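A197 (Sulfolobus turreted icosahedral virus, PDB 2C0N) probably transfers sugar residues from nucleotide-activated donors to acceptors as a viral glycosyltransferase of the GT-A fold. Local coordinates at residues S12-L17 against Y171-E176; D46-M51 against I123-L128; G111-C116 against P160-L165. One frame throughout, in Å; residues are numbered along the deposited sequence.

Overall arrangement
All three contacts reach the same mixed sheet of a GT-A fold. Contact 1 closes the widest loop of the chain, linking the first turn of helix 15-23 to the end of strand 162-173, and contacts 2 and 3 are nested inside it. Contacts 1 and 3 share strand 162-173 yet lie with centres about 25 Å apart. Contacts 1 and 2, about 26 Å between centres, lie on opposite sides of the chain's centre, and both meet the second subunit. Contacts 2 and 3 alternate along the chain and touch directly, Phe127 CZ lying 3.5 Å from Pro160 CB, so helix 125-128 rests on the loop that leads into strand 162-173.

Contact 1 of 3, residues S12-L17 against Y171-E176; sequences SVRLPL and YHFIDE
In this GT-A fold the junction of strand 12-14 with helix 15-23 packs on the end of strand 162-173, and Phe173 lies in contact with both Arg14 and Pro16. Its CG is anti to the carbonyl carbon (chi1 -83°), which brings the ring beside the pyrrolidine of Pro16. The proline crosses the ring obliquely at its far end, with CB 3.5 Å from Phe173 CZ and CG close to CE2. The other end of the same side chain is met by Arg14, whose CD lies 3.6 Å from Phe173 CB. These two side chains slide past each other in opposite directions, the guanidinium and ring planes 40° apart. Arg14 holds the N-cap position of the helix; its CG takes the crowded site between backbone N and carbonyl carbon, and a bend at chi3 turns the guanidinium toward the loop after the strand. There NH1 donates a weak hydrogen bond to Asp175 O, 2.8 Å away, at the edge of the guanidinium but with an N-H...O angle of only 123°. The stronger partner of Arg14 is Glu62, bound through NH2 in a salt bridge. Residues 12-14 also pair with an antiparallel strand of the second subunit, continuing the sheet across the dimer interface. Beside the proline, the backbone of the loop closes in, with Glu176 O 3.4 Å from Pro16 CD.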
loop_
_atom_site.group_PDB
_atom_site.type_symbol
_atom_site.label_atom_id
_atom_site.label_comp_id
_atom_site.label_asym_id
_atom_site.label_seq_id
_atom_site.Cartn_x
_atom_site.Cartn_y
_atom_site.Cartn_z
ATOM N N SER A 12 2.387 6.738 3.113
ATOM C CA SER A 12 1.423 5.646 3.102
ATOM C C SER A 12 0.616 5.694 1.822
ATOM O O SER A 12 0.563 6.754 1.146
ATOM C CB SER A 12 0.523 5.713 4.302
ATOM O OG SER A 12 -0.346 6.814 4.209
ATOM N N VAL A 13 -0.027 4.561 1.512
ATOM C CA VAL A 13 -0.925 4.467 0.372
ATOM C C VAL A 13 -2.302 3.943 0.837
ATOM O O VAL A 13 -2.387 2.897 1.484
ATOM C CB VAL A 13 -0.370 3.535 -0.694
ATOM C CG1 VAL A 13 -1.268 3.472 -1.903
ATOM C CG2 VAL A 13 1.007 4.059 -1.155
ATOM N N ARG A 14 -3.348 4.680 0.492
ATOM C CA ARG A 14 -4.721 4.304 0.833
ATOM C C ARG A 14 -5.113 3.007 0.096
ATOM O O ARG A 14 -4.668 2.742 -1.035
ATOM C CB ARG A 14 -5.709 5.480 0.573
ATOM C CG ARG A 14 -5.836 5.950 -0.867
ATOM C CD ARG A 14 -6.448 7.285 -0.964
ATOM N NE ARG A 14 -5.469 8.265 -0.524
ATOM C CZ ARG A 14 -5.651 9.195 0.379
ATOM N NH1 ARG A 14 -6.832 9.425 0.850
ATOM N NH2 ARG A 14 -4.647 9.979 0.714
ATOM N N LEU A 15 -5.993 2.235 0.723
ATOM C CA LEU A 15 -6.390 0.937 0.198
ATOM C C LEU A 15 -6.937 0.980 -1.211
ATOM O O LEU A 15 -6.614 0.109 -2.038
ATOM C CB LEU A 15 -7.392 0.263 1.148
ATOM C CG LEU A 15 -6.782 -0.820 2.060
ATOM C CD1 LEU A 15 -5.630 -0.318 2.932
ATOM C CD2 LEU A 15 -7.885 -1.494 2.868
ATOM N N PRO A 16 -7.825 1.920 -1.482
ATOM C CA PRO A 16 -8.356 1.963 -2.866
ATOM C C PRO A 16 -7.276 2.087 -3.945
ATOM O O PRO A 16 -7.442 1.512 -5.022
ATOM C CB PRO A 16 -9.304 3.166 -2.825
ATOM C CG PRO A 16 -9.676 3.267 -1.356
ATOM C CD PRO A 16 -8.485 2.911 -0.609
ATOM N N LEU A 17 -6.181 2.800 -3.684
ATOM C CA LEU A 17 -5.063 2.850 -4.638
ATOM C C LEU A 17 -4.272 1.533 -4.689
ATOM O O LEU A 17 -3.956 1.062 -5.764
ATOM C CB LEU A 17 -4.163 4.087 -4.417
ATOM C CG LEU A 17 -2.976 4.214 -5.384
ATOM C CD1 LEU A 17 -3.456 4.417 -6.716
ATOM C CD2 LEU A 17 -2.130 5.351 -4.950
ATOM N N TYR A 171 -11.253 8.688 -9.255
ATOM C CA TYR A 171 -11.738 9.247 -7.993
ATOM C C TYR A 171 -10.613 10.037 -7.333
ATOM O O TYR A 171 -9.439 9.665 -7.458
ATOM C CB TYR A 171 -12.143 8.119 -7.041
ATOM C CG TYR A 171 -13.170 7.211 -7.629
ATOM C CD1 TYR A 171 -14.450 7.660 -7.912
ATOM C CD2 TYR A 171 -12.833 5.914 -7.977
ATOM C CE1 TYR A 171 -15.385 6.815 -8.469
ATOM C CE2 TYR A 171 -13.734 5.075 -8.540
ATOM C CZ TYR A 171 -15.004 5.513 -8.793
ATOM O OH TYR A 171 -15.827 4.605 -9.373
ATOM N N HIS A 172 -10.991 11.065 -6.551
ATOM C CA HIS A 172 -10.044 11.878 -5.811
ATOM C C HIS A 172 -10.423 11.725 -4.349
ATOM O O HIS A 172 -11.392 12.285 -3.892
ATOM C CB HIS A 172 -10.135 13.352 -6.271
ATOM C CG HIS A 172 -8.922 14.169 -5.980
ATOM N ND1 HIS A 172 -7.724 13.627 -5.555
ATOM C CD2 HIS A 172 -8.728 15.504 -6.050
ATOM C CE1 HIS A 172 -6.857 14.607 -5.356
ATOM N NE2 HIS A 172 -7.431 15.751 -5.679
ATOM N N PHE A 173 -9.679 10.889 -3.658
ATOM C CA PHE A 173 -9.983 10.548 -2.291
ATOM C C PHE A 173 -9.665 11.636 -1.318
ATOM O O PHE A 173 -8.632 12.307 -1.424
ATOM C CB PHE A 173 -9.253 9.248 -1.915
ATOM C CG PHE A 173 -9.980 8.054 -2.354
ATOM C CD1 PHE A 173 -9.881 7.585 -3.666
ATOM C CD2 PHE A 173 -10.864 7.440 -1.502
ATOM C CE1 PHE A 173 -10.633 6.491 -4.099
ATOM C CE2 PHE A 173 -11.638 6.351 -1.927
ATOM C CZ PHE A 173 -11.519 5.868 -3.254
ATOM N N ILE A 174 -10.583 11.826 -0.368
ATOM C CA ILE A 174 -10.473 12.832 0.663
ATOM C C ILE A 174 -9.879 12.199 1.912
ATOM O O ILE A 174 -8.886 12.669 2.448
ATOM C CB ILE A 174 -11.826 13.507 0.954
ATOM C CG1 ILE A 174 -12.399 14.136 -0.326
ATOM C CG2 ILE A 174 -11.680 14.593 1.982
ATOM C CD1 ILE A 174 -13.926 14.390 -0.240
ATOM N N ASP A 175 -10.480 11.116 2.361
ATOM C CA ASP A 175 -9.862 10.291 3.372
ATOM C C ASP A 175 -9.609 8.931 2.756
ATOM O O ASP A 175 -9.496 8.827 1.537
ATOM C CB ASP A 175 -10.666 10.314 4.693
ATOM C CG ASP A 175 -12.008 9.636 4.605
ATOM O OD1 ASP A 175 -12.283 9.070 3.553
ATOM O OD2 ASP A 175 -12.791 9.633 5.607
ATOM N N GLU A 176 -9.479 7.893 3.575
ATOM C CA GLU A 176 -9.171 6.575 3.056
ATOM C C GLU A 176 -10.335 5.930 2.324
ATOM O O GLU A 176 -10.120 4.954 1.604
ATOM C CB GLU A 176 -8.722 5.673 4.191
ATOM C CG GLU A 176 -7.478 6.144 4.863
ATOM C CD GLU A 176 -7.665 7.170 5.972
ATOM O OE1 GLU A 176 -8.766 7.693 6.220
ATOM O OE2 GLU A 176 -6.655 7.435 6.640
#

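Contact 2 of 3, residues D46-M51 against I123-L128; sequences DMFLEM and IKREFL
Arg125 lies flat on the ring of Phe48, its guanidinium and the ring only 15° apart and their centres separated by 4.3 Å. The cation-pi contact is off-centre: NH2 stands over one face of the ring, displaced toward its rim, while Phe48 CE2 sits over the middle of the guanidinium. Both first torsions leave CG anti to the backbone N (173° for Phe48, 175° for Arg125), and a bend at chi3 turns the arginine end to the last turn of helix 37-50. NH2 donates to Phe48 O at 2.8 Å, and NH1 to Leu49 O at 3.2 Å; in each case the donor stands above the carbonyl plane. Phe48 O also accepts from Met51 N. The guanidinium thus binds two carbonyls in the last turn of helix 37-50, where its positive charge probably interacts favourably with the partial negative charge of the carbonyl end. In the GT-A fold this joins that helix to the junction of strand 120-124 with helix 125-128. Further grips on Arg125 come from Tyr54 O at NE and a salt bridge from NH1 to Glu129. The apolar side is looser: Phe48 CE2 is 4.0 Å from Leu128 CD1, the two side chains crossing at about a right angle, and Leu49 CD2 is 4.2 Å from Leu128 CB. On the outer side of the helix, exposed Glu50 turns away, its OE2 7.0 Å from Arg125 NH1.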
loop_
_atom_site.group_PDB
_atom_site.type_symbol
_atom_site.label_atom_id
_atom_site.label_comp_id
_atom_site.label_asym_id
_atom_site.label_seq_id
_atom_site.Cartn_x
_atom_site.Cartn_y
_atom_site.Cartn_z
ATOM N N ASP A 46 14.441 11.717 -12.838
ATOM C CA ASP A 46 15.782 11.133 -12.831
ATOM C C ASP A 46 15.804 9.609 -12.895
ATOM O O ASP A 46 16.617 9.022 -13.610
ATOM C CB ASP A 46 16.522 11.561 -11.583
ATOM C CG ASP A 46 16.953 12.996 -11.631
ATOM O OD1 ASP A 46 16.913 13.602 -12.712
ATOM O OD2 ASP A 46 17.341 13.512 -10.556
HETATM N N MSE A 47 14.983 8.973 -12.081
HETATM C CA MSE A 47 14.889 7.523 -12.092
HETATM C C MSE A 47 14.329 7.030 -13.447
HETATM O O MSE A 47 14.892 6.149 -14.072
HETATM C CB MSE A 47 13.997 7.036 -10.961
HETATM C CG MSE A 47 14.609 7.214 -9.539
HETATM SE SE MSE A 47 13.306 6.659 -8.205
HETATM C CE MSE A 47 13.254 4.745 -8.708
ATOM N N PHE A 48 13.242 7.642 -13.892
ATOM C CA PHE A 48 12.605 7.242 -15.155
ATOM C C PHE A 48 13.559 7.267 -16.319
ATOM O O PHE A 48 13.606 6.306 -17.103
ATOM C CB PHE A 48 11.412 8.139 -15.460
ATOM C CG PHE A 48 10.831 7.893 -16.805
ATOM C CD1 PHE A 48 10.009 6.806 -17.027
ATOM C CD2 PHE A 48 11.140 8.723 -17.867
ATOM C CE1 PHE A 48 9.497 6.552 -18.313
ATOM C CE2 PHE A 48 10.606 8.486 -19.141
ATOM C CZ PHE A 48 9.809 7.405 -19.366
ATOM N N LEU A 49 14.315 8.354 -16.451
ATOM C CA LEU A 49 15.191 8.522 -17.616
ATOM C C LEU A 49 16.241 7.411 -17.691
ATOM O O LEU A 49 16.651 7.020 -18.774
ATOM C CB LEU A 49 15.852 9.901 -17.634
ATOM C CG LEU A 49 14.877 11.054 -17.930
ATOM C CD1 LEU A 49 15.487 12.395 -17.617
ATOM C CD2 LEU A 49 14.391 11.011 -19.370
ATOM N N GLU A 50 16.682 6.913 -16.542
ATOM C CA GLU A 50 17.647 5.804 -16.538
ATOM C C GLU A 50 17.006 4.450 -16.852
ATOM O O GLU A 50 17.699 3.537 -17.319
ATOM C CB GLU A 50 18.415 5.743 -15.208
ATOM C CG GLU A 50 19.233 7.005 -14.919
ATOM C CD GLU A 50 20.331 7.261 -15.937
ATOM O OE1 GLU A 50 21.518 6.961 -15.651
ATOM O OE2 GLU A 50 20.021 7.755 -17.042
HETATM N N MSE A 51 15.703 4.320 -16.623
HETATM C CA MSE A 51 15.017 3.046 -16.797
HETATM C C MSE A 51 14.427 2.885 -18.227
HETATM O O MSE A 51 13.226 2.996 -18.451
HETATM C CB MSE A 51 13.995 2.878 -15.677
HETATM C CG MSE A 51 14.665 2.773 -14.278
HETATM SE SE MSE A 51 13.474 3.181 -12.789
HETATM C CE MSE A 51 12.540 1.540 -12.827
ATOM N N ILE A 123 3.393 11.053 -19.552
ATOM C CA ILE A 123 4.358 11.873 -20.266
ATOM C C ILE A 123 5.312 10.976 -21.043
ATOM O O ILE A 123 5.932 10.090 -20.499
ATOM C CB ILE A 123 5.165 12.785 -19.324
ATOM C CG1 ILE A 123 4.246 13.462 -18.292
ATOM C CG2 ILE A 123 5.980 13.741 -20.138
ATOM C CD1 ILE A 123 4.989 14.329 -17.280
ATOM N N LYS A 124 5.467 11.246 -22.330
ATOM C CA LYS A 124 6.317 10.360 -23.119
ATOM C C LYS A 124 7.819 10.635 -22.977
ATOM O O LYS A 124 8.268 11.792 -22.843
ATOM C CB LYS A 124 5.891 10.348 -24.592
ATOM C CG LYS A 124 6.215 11.532 -25.431
ATOM C CD LYS A 124 5.690 11.295 -26.848
ATOM C CE LYS A 124 5.934 12.426 -27.799
ATOM N NZ LYS A 124 5.172 12.302 -29.097
ATOM N N ARG A 125 8.590 9.566 -23.080
ATOM C CA ARG A 125 10.023 9.656 -22.953
ATOM C C ARG A 125 10.667 10.656 -23.906
ATOM O O ARG A 125 11.551 11.412 -23.518
ATOM C CB ARG A 125 10.625 8.289 -23.194
ATOM C CG ARG A 125 12.142 8.295 -23.206
ATOM C CD ARG A 125 12.661 6.896 -23.244
ATOM N NE ARG A 125 12.486 6.192 -21.967
ATOM C CZ ARG A 125 13.259 6.346 -20.890
ATOM N NH1 ARG A 125 14.256 7.211 -20.886
ATOM N NH2 ARG A 125 13.019 5.637 -19.793
ATOM N N GLU A 126 10.263 10.608 -25.168
ATOM C CA GLU A 126 10.803 11.513 -26.164
ATOM C C GLU A 126 10.789 12.954 -25.703
ATOM O O GLU A 126 11.754 13.686 -25.931
ATOM C CB GLU A 126 10.046 11.401 -27.489
ATOM C CG GLU A 126 10.846 10.756 -28.577
ATOM C CD GLU A 126 10.495 11.295 -29.960
ATOM O OE1 GLU A 126 9.286 11.555 -30.209
ATOM O OE2 GLU A 126 11.420 11.473 -30.800
ATOM N N PHE A 127 9.686 13.377 -25.100
ATOM C CA PHE A 127 9.573 14.743 -24.604
ATOM C C PHE A 127 10.513 15.014 -23.425
ATOM O O PHE A 127 11.176 16.054 -23.368
ATOM C CB PHE A 127 8.153 15.032 -24.142
ATOM C CG PHE A 127 7.965 16.431 -23.680
ATOM C CD1 PHE A 127 8.023 17.461 -24.584
ATOM C CD2 PHE A 127 7.745 16.726 -22.334
ATOM C CE1 PHE A 127 7.833 18.766 -24.184
ATOM C CE2 PHE A 127 7.573 18.052 -21.936
ATOM C CZ PHE A 127 7.631 19.057 -22.862
ATOM N N LEU A 128 10.510 14.087 -22.467
ATOM C CA LEU A 128 11.303 14.227 -21.247
ATOM C C LEU A 128 12.803 14.155 -21.513
ATOM O O LEU A 128 13.593 14.782 -20.821
ATOM C CB LEU A 128 10.895 13.159 -20.244
ATOM C CG LEU A 128 9.522 13.371 -19.617
ATOM C CD1 LEU A 128 9.136 12.180 -18.776
ATOM C CD2 LEU A 128 9.470 14.632 -18.784
#

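Contact 3 of 3, residues G111-C116 against P160-L165; sequences GEVNGC and PRTYAL
Gly111 opens a short antiparallel ladder against strand 162-173 and forms a hydrogen-bonded pair with Ala164. Its N donates to Ala164 O in the carbonyl plane, and its O receives Ala164 N at 2.8 Å, nearly along the C=O axis. Beside this pair the Tyr163 ring lies with one face against the glycine backbone: with CG anti to the backbone N (chi1 -159°), that face meets Gly111 O over its centre, and Gly111 CA makes a CH-pi contact 4.0 Å from the ring centroid. Glu112, the next residue, is the non-hydrogen-bonded partner of Tyr163, and both side chains start out on the same face of the sheet. The glutamate chain runs out extended past Thr162 O, which its CG approaches to 3.1 Å, and its OE2 accepts from a water. That water also donates to Val113 O and accepts from Thr162 N, bridging the two strands where direct pairing gives way. Val113 N still donates to Thr162 O at 3.1 Å, standing above the carbonyl plane. Its methyls divide the packing between two partners: CG1 lies 3.7 Å from Ala164 CB, and CG2 lies 3.8 Å from Thr162 CG2. At Asn114 the chain turns off; its O is joined through a second water to Pro160 O, which also accepts from Thr162 OG1. Asn114 ND2 binds Arg101 O. Asn114 and Gly115 together face Tyr100 of strand 99-100 in a classic beta bulge at the start of strand 115-116. Strand 84-88 runs beside strand 162-173, Cys86 touching both Cys116 and Thr162, and Phe155 of helix 150-158 packs against Cys116, Pro160 and Thr162.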
loop_
_atom_site.group_PDB
_atom_site.type_symbol
_atom_site.label_atom_id
_atom_site.label_comp_id
_atom_site.label_asym_id
_atom_site.label_seq_id
_atom_site.Cartn_x
_atom_site.Cartn_y
_atom_site.Cartn_z
ATOM N N GLY A 111 -9.973 16.869 -25.742
ATOM C CA GLY A 111 -9.438 17.982 -26.480
ATOM C C GLY A 111 -8.063 18.383 -26.006
ATOM O O GLY A 111 -7.592 17.927 -24.980
ATOM N N GLU A 112 -7.412 19.211 -26.811
ATOM C CA GLU A 112 -6.147 19.822 -26.444
ATOM C C GLU A 112 -6.356 20.789 -25.271
ATOM O O GLU A 112 -7.343 21.530 -25.227
ATOM C CB GLU A 112 -5.520 20.554 -27.653
ATOM C CG GLU A 112 -3.990 20.714 -27.486
ATOM C CD GLU A 112 -3.335 21.522 -28.545
ATOM O OE1 GLU A 112 -3.858 21.547 -29.702
ATOM O OE2 GLU A 112 -2.288 22.139 -28.203
ATOM N N VAL A 113 -5.425 20.782 -24.323
ATOM C CA VAL A 113 -5.481 21.686 -23.161
ATOM C C VAL A 113 -4.103 22.323 -22.932
ATOM O O VAL A 113 -3.145 21.933 -23.580
ATOM C CB VAL A 113 -5.950 20.946 -21.871
ATOM C CG1 VAL A 113 -7.389 20.435 -22.009
ATOM C CG2 VAL A 113 -5.024 19.789 -21.509
ATOM N N ASN A 114 -4.005 23.278 -22.009
ATOM C CA ASN A 114 -2.702 23.901 -21.665
ATOM C C ASN A 114 -1.915 23.110 -20.613
ATOM O O ASN A 114 -0.679 23.056 -20.637
ATOM C CB ASN A 114 -2.902 25.367 -21.220
ATOM C CG ASN A 114 -3.240 26.290 -22.371
ATOM O OD1 ASN A 114 -2.504 26.368 -23.362
ATOM N ND2 ASN A 114 -4.339 27.027 -22.236
ATOM N N GLY A 115 -2.613 22.477 -19.682
ATOM C CA GLY A 115 -1.944 21.632 -18.716
ATOM C C GLY A 115 -2.917 20.974 -17.756
ATOM O O GLY A 115 -4.126 21.002 -17.972
ATOM N N CYS A 116 -2.363 20.409 -16.693
ATOM C CA CYS A 116 -3.127 19.757 -15.642
ATOM C C CYS A 116 -2.309 19.786 -14.341
ATOM O O CYS A 116 -1.245 20.394 -14.317
ATOM C CB CYS A 116 -3.481 18.339 -16.072
ATOM S SG CYS A 116 -2.116 17.288 -16.414
ATOM N N PRO A 160 4.609 21.418 -23.325
ATOM C CA PRO A 160 4.335 20.164 -24.008
ATOM C C PRO A 160 3.043 20.248 -24.819
ATOM O O PRO A 160 2.108 20.979 -24.455
ATOM C CB PRO A 160 4.180 19.163 -22.845
ATOM C CG PRO A 160 3.827 20.012 -21.684
ATOM C CD PRO A 160 4.566 21.264 -21.854
ATOM N N ARG A 161 2.996 19.538 -25.927
ATOM C CA ARG A 161 1.732 19.394 -26.639
ATOM C C ARG A 161 0.899 18.418 -25.811
ATOM O O ARG A 161 1.292 17.270 -25.602
ATOM C CB ARG A 161 1.999 18.962 -28.065
ATOM C CG ARG A 161 2.727 20.125 -28.794
ATOM C CD ARG A 161 2.830 20.038 -30.234
ATOM N NE ARG A 161 3.322 18.745 -30.704
ATOM C CZ ARG A 161 4.100 18.567 -31.769
ATOM N NH1 ARG A 161 4.545 19.599 -32.486
ATOM N NH2 ARG A 161 4.451 17.335 -32.099
ATOM N N THR A 162 -0.215 18.933 -25.286
ATOM C CA THR A 162 -0.978 18.304 -24.218
ATOM C C THR A 162 -2.455 18.044 -24.617
ATOM O O THR A 162 -3.123 18.918 -25.150
ATOM C CB THR A 162 -0.921 19.129 -22.915
ATOM O OG1 THR A 162 0.447 19.412 -22.588
ATOM C CG2 THR A 162 -1.564 18.357 -21.734
ATOM N N TYR A 163 -2.928 16.822 -24.358
ATOM C CA TYR A 163 -4.310 16.404 -24.693
ATOM C C TYR A 163 -4.964 15.812 -23.458
ATOM O O TYR A 163 -4.326 15.024 -22.742
ATOM C CB TYR A 163 -4.281 15.335 -25.773
ATOM C CG TYR A 163 -5.570 15.222 -26.505
ATOM C CD1 TYR A 163 -6.539 14.317 -26.108
ATOM C CD2 TYR A 163 -5.834 16.030 -27.608
ATOM C CE1 TYR A 163 -7.739 14.222 -26.765
ATOM C CE2 TYR A 163 -7.052 15.929 -28.293
ATOM C CZ TYR A 163 -7.992 15.011 -27.849
ATOM O OH TYR A 163 -9.204 14.883 -28.474
ATOM N N ALA A 164 -6.212 16.203 -23.215
ATOM C CA ALA A 164 -7.041 15.651 -22.127
ATOM C C ALA A 164 -8.025 14.642 -22.738
ATOM O O ALA A 164 -8.707 14.941 -23.716
ATOM C CB ALA A 164 -7.780 16.754 -21.410
ATOM N N LEU A 165 -8.010 13.418 -22.210
ATOM C CA LEU A 165 -8.923 12.353 -22.650
ATOM C C LEU A 165 -10.058 12.183 -21.673
ATOM O O LEU A 165 -9.833 11.872 -20.514
ATOM C CB LEU A 165 -8.205 11.004 -22.757
ATOM C CG LEU A 165 -7.122 10.834 -23.830
ATOM C CD1 LEU A 165 -6.422 9.525 -23.637
ATOM C CD2 LEU A 165 -7.688 10.908 -25.229
HETATM O O HOH W 1 -1.116 21.666 -25.990
HETATM O O HOH W 2 1.155 23.129 -22.625
#